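Long-range contact in type VI immunity protein Atu4351 (Agrobacterium fabrum, PDB 6ITW), which probably protects its bacterium from its cognate type VI secretion effector, acting as the immunity (antitoxin) protein Tdi1 of an effector-immunity pair: residues Y56-P62 / H85-A91. Coordinates in Å, arbitrary orientation, origin at the centre of the assembly. Numbering follows the deposited sequence.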
ATOM      1  N   TYR A  56      11.592   1.648  -3.187  1.00 34.64           N
ATOM      2  CA  TYR A  56      11.108   0.866  -2.055  1.00 34.09           C
ATOM      3  C   TYR A  56       9.700   1.285  -1.645  1.00 33.28           C
ATOM      4  O   TYR A  56       8.945   0.478  -1.085  1.00 35.36           O
ATOM      5  CB  TYR A  56      12.087   1.020  -0.892  1.00 32.03           C
ATOM      6  CG  TYR A  56      11.967   0.007   0.208  1.00 34.30           C
ATOM      7  CD1 TYR A  56      12.685  -1.192   0.159  1.00 33.24           C
ATOM      8  CD2 TYR A  56      11.163   0.256   1.318  1.00 33.39           C
ATOM      9  CE1 TYR A  56      12.587  -2.129   1.182  1.00 34.02           C
ATOM     10  CE2 TYR A  56      11.060  -0.660   2.344  1.00 36.49           C
ATOM     11  CZ  TYR A  56      11.772  -1.857   2.270  1.00 38.61           C
ATOM     12  OH  TYR A  56      11.671  -2.766   3.289  1.00 38.79           O
ATOM     13  N   PHE A  57       9.337   2.543  -1.905  1.00 28.86           N
ATOM     14  CA  PHE A  57       7.988   3.056  -1.714  1.00 30.05           C
ATOM     15  C   PHE A  57       7.769   4.163  -2.740  1.00 31.89           C
ATOM     16  O   PHE A  57       8.702   4.870  -3.115  1.00 34.63           O
ATOM     17  CB  PHE A  57       7.767   3.569  -0.277  1.00 26.26           C
ATOM     18  CG  PHE A  57       6.349   4.063   0.001  1.00 30.90           C
ATOM     19  CD1 PHE A  57       5.355   3.190   0.447  1.00 30.96           C
ATOM     20  CD2 PHE A  57       6.023   5.405  -0.164  1.00 29.98           C
ATOM     21  CE1 PHE A  57       4.063   3.652   0.721  1.00 34.26           C
ATOM     22  CE2 PHE A  57       4.738   5.874   0.090  1.00 31.00           C
ATOM     23  CZ  PHE A  57       3.754   5.000   0.534  1.00 33.43           C
ATOM     24  N   GLN A  58       6.546   4.280  -3.226  1.00 28.67           N
ATOM     25  CA  GLN A  58       6.182   5.363  -4.121  1.00 31.02           C
ATOM     26  C   GLN A  58       4.780   5.809  -3.754  1.00 33.33           C
ATOM     27  O   GLN A  58       3.975   5.004  -3.280  1.00 30.10           O
ATOM     28  CB  GLN A  58       6.225   4.947  -5.592  1.00 26.15           C
ATOM     29  CG  GLN A  58       5.222   3.879  -5.964  1.00 27.18           C
ATOM     30  CD  GLN A  58       5.471   3.318  -7.343  1.00 32.16           C
ATOM     31  OE1 GLN A  58       4.854   3.754  -8.320  1.00 31.30           O
ATOM     32  NE2 GLN A  58       6.388   2.339  -7.438  1.00 28.04           N
ATOM     33  N   PHE A  59       4.503   7.099  -3.943  1.00 32.48           N
ATOM     34  CA  PHE A  59       3.169   7.625  -3.705  1.00 30.60           C
ATOM     35  C   PHE A  59       2.382   7.558  -4.998  1.00 35.44           C
ATOM     36  O   PHE A  59       2.952   7.581  -6.099  1.00 31.30           O
ATOM     37  CB  PHE A  59       3.205   9.071  -3.208  1.00 30.47           C
ATOM     38  CG  PHE A  59       3.799   9.233  -1.851  1.00 29.08           C
ATOM     39  CD1 PHE A  59       5.179   9.419  -1.693  1.00 28.22           C
ATOM     40  CD2 PHE A  59       2.988   9.213  -0.721  1.00 30.28           C
ATOM     41  CE1 PHE A  59       5.746   9.572  -0.414  1.00 28.18           C
ATOM     42  CE2 PHE A  59       3.546   9.366   0.555  1.00 33.83           C
ATOM     43  CZ  PHE A  59       4.929   9.553   0.700  1.00 31.70           C
ATOM     44  N   CYS A  60       1.062   7.472  -4.855  1.00 28.78           N
ATOM     45  CA  CYS A  60       0.184   7.348  -6.005  1.00 34.63           C
ATOM     46  C   CYS A  60      -1.035   8.237  -5.812  1.00 34.33           C
ATOM     47  O   CYS A  60      -1.416   8.575  -4.689  1.00 29.21           O
ATOM     48  CB  CYS A  60      -0.257   5.886  -6.234  1.00 29.61           C
ATOM     49  SG  CYS A  60      -1.302   5.166  -4.905  1.00 36.70           S
ATOM     50  N   ASN A  61      -1.649   8.599  -6.931  1.00 32.30           N
ATOM     51  CA  ASN A  61      -2.903   9.331  -6.905  1.00 34.47           C
ATOM     52  C   ASN A  61      -4.051   8.385  -6.566  1.00 29.75           C
ATOM     53  O   ASN A  61      -4.339   7.481  -7.354  1.00 39.29           O
ATOM     54  CB  ASN A  61      -3.124  10.013  -8.256  1.00 35.36           C
ATOM     55  CG  ASN A  61      -4.290  10.985  -8.242  1.00 42.49           C
ATOM     56  OD1 ASN A  61      -5.336  10.723  -7.623  1.00 37.06           O
ATOM     57  ND2 ASN A  61      -4.112  12.126  -8.916  1.00 38.04           N
ATOM     58  N   PRO A  62      -4.731   8.560  -5.420  1.00 35.02           N
ATOM     59  CA  PRO A  62      -5.824   7.630  -5.054  1.00 37.38           C
ATOM     60  C   PRO A  62      -6.876   7.492  -6.126  1.00 36.43           C
ATOM     61  O   PRO A  62      -7.475   6.420  -6.279  1.00 34.83           O
ATOM     62  CB  PRO A  62      -6.436   8.252  -3.790  1.00 36.14           C
ATOM     63  CG  PRO A  62      -5.507   9.331  -3.369  1.00 36.38           C
ATOM     64  CD  PRO A  62      -4.673   9.726  -4.528  1.00 38.85           C
ATOM     65  N   HIS A  85      -8.779   4.769   0.555  1.00 34.48           N
ATOM     66  CA  HIS A  85      -8.086   5.521  -0.483  1.00 36.81           C
ATOM     67  C   HIS A  85      -6.632   5.094  -0.533  1.00 31.40           C
ATOM     68  O   HIS A  85      -5.924   5.182   0.474  1.00 34.52           O
ATOM     69  CB  HIS A  85      -8.225   7.021  -0.218  1.00 34.92           C
ATOM     70  CG  HIS A  85      -9.627   7.414   0.112  1.00 40.08           C
ATOM     71  ND1 HIS A  85     -10.644   7.373  -0.820  1.00 43.85           N
ATOM     72  CD2 HIS A  85     -10.198   7.787   1.282  1.00 37.66           C
ATOM     73  CE1 HIS A  85     -11.776   7.735  -0.242  1.00 45.15           C
ATOM     74  NE2 HIS A  85     -11.534   7.988   1.032  1.00 43.86           N
ATOM     75  N   ALA A  86      -6.190   4.658  -1.711  1.00 31.48           N
ATOM     76  CA  ALA A  86      -4.815   4.201  -1.908  1.00 36.24           C
ATOM     77  C   ALA A  86      -3.882   5.408  -1.998  1.00 35.38           C
ATOM     78  O   ALA A  86      -4.046   6.259  -2.883  1.00 35.46           O
ATOM     79  CB  ALA A  86      -4.718   3.348  -3.175  1.00 29.91           C
ATOM     80  N   LEU A  87      -2.888   5.472  -1.108  1.00 32.42           N
ATOM     81  CA  LEU A  87      -1.982   6.616  -1.059  1.00 34.52           C
ATOM     82  C   LEU A  87      -0.605   6.334  -1.643  1.00 35.25           C
ATOM     83  O   LEU A  87       0.057   7.270  -2.112  1.00 31.76           O
ATOM     84  CB  LEU A  87      -1.808   7.101   0.384  1.00 27.14           C
ATOM     85  CG  LEU A  87      -3.109   7.366   1.148  1.00 36.62           C
ATOM     86  CD1 LEU A  87      -2.803   7.807   2.569  1.00 34.24           C
ATOM     87  CD2 LEU A  87      -3.980   8.396   0.424  1.00 33.28           C
ATOM     88  N   GLY A  88      -0.155   5.082  -1.611  1.00 34.54           N
ATOM     89  CA  GLY A  88       1.148   4.707  -2.135  1.00 28.78           C
ATOM     90  C   GLY A  88       1.327   3.212  -1.993  1.00 33.89           C
ATOM     91  O   GLY A  88       0.485   2.516  -1.414  1.00 35.75           O
ATOM     92  N   PHE A  89       2.444   2.705  -2.523  1.00 33.74           N
ATOM     93  CA  PHE A  89       2.702   1.279  -2.352  1.00 32.69           C
ATOM     94  C   PHE A  89       4.192   0.958  -2.368  1.00 31.77           C
ATOM     95  O   PHE A  89       4.994   1.625  -3.031  1.00 31.09           O
ATOM     96  CB  PHE A  89       1.975   0.433  -3.417  1.00 29.67           C
ATOM     97  CG  PHE A  89       1.956   1.050  -4.801  1.00 31.52           C
ATOM     98  CD1 PHE A  89       2.978   0.786  -5.714  1.00 29.68           C
ATOM     99  CD2 PHE A  89       0.886   1.851  -5.206  1.00 32.60           C
ATOM    100  CE1 PHE A  89       2.939   1.312  -6.998  1.00 31.24           C
ATOM    101  CE2 PHE A  89       0.834   2.379  -6.495  1.00 32.33           C
ATOM    102  CZ  PHE A  89       1.863   2.114  -7.388  1.00 33.12           C
ATOM    103  N   SER A  90       4.544  -0.094  -1.632  1.00 26.49           N
ATOM    104  CA  SER A  90       5.877  -0.676  -1.689  1.00 26.71           C
ATOM    105  C   SER A  90       6.255  -1.086  -3.102  1.00 30.62           C
ATOM    106  O   SER A  90       5.434  -1.035  -4.029  1.00 29.53           O
ATOM    107  CB  SER A  90       5.961  -1.903  -0.781  1.00 27.58           C
ATOM    108  OG  SER A  90       5.404  -3.039  -1.436  1.00 30.21           O
ATOM    109  N   ALA A  91       7.497  -1.547  -3.250  1.00 27.91           N
ATOM    110  CA  ALA A  91       8.006  -2.029  -4.522  1.00 29.85           C
ATOM    111  C   ALA A  91       7.325  -3.311  -4.998  1.00 33.91           C
ATOM    112  O   ALA A  91       7.465  -3.676  -6.177  1.00 32.04           O
ATOM    113  CB  ALA A  91       9.511  -2.261  -4.385  1.00 30.96           C
TER
HETATM  114  O   HOH W   1       7.346   1.548  -4.952  1.00 30.77           O
HETATM  115  O   HOH W   2      -7.963   4.959  -4.135  1.00 36.70           O
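Strands 57-59 and 84-90 pair antiparallel here, buried inside the mixed sheet, in the part that the GAD-like domain contributes, with strand 49-52 beyond the first and strand 94-99 beyond the second. The axes of residues 57-59 and 85-90 approach to 4.7 Å, with 158° between their N-to-C directions. Gln58 and Phe89 form the hydrogen-bonded pair: Gln58 N donates to Phe89 O (3.1 Å) and Phe89 N to Gln58 O (2.9 Å). Two residues on, past the non-hydrogen-bonded pair Phe59-Gly88, Cys60 N donates to Leu87 O at 2.9 Å and nearly straight, while at the other end Ala91 N makes only a weak bond to Tyr56 O (3.3 Å). Past Cys60 direct pairing gives way to a water that links Pro62 O (2.6 Å) with Ala86 N (3.0 Å).

On one face the Gln58 side chain lies over the Phe89 ring in a CH-pi contact, CG 4.0 Å from the ring centroid. Its amide ends outside the pair, with OE1 bonded to Gly168 N and NE2 to Gln169 O, and a water joins NE2 to Phe89 O. Cys60 packs obliquely beside the same ring, CB 3.7 Å from Phe89 CE2. The opposite face carries Phe57 and Phe59. Phe57 CZ comes within 3.7 Å of Gly88 CA, so close that a beta carbon on Gly88 would clash with it; Phe59 meets Trp52 edge-to-face and touches Tyr40 of helix 38-47.

Leu87 and Gly88 both face Leu96 of strand 94-99, so strand 84-90, while pairing with 57-59 on one edge, carries on its other edge a classic beta bulge.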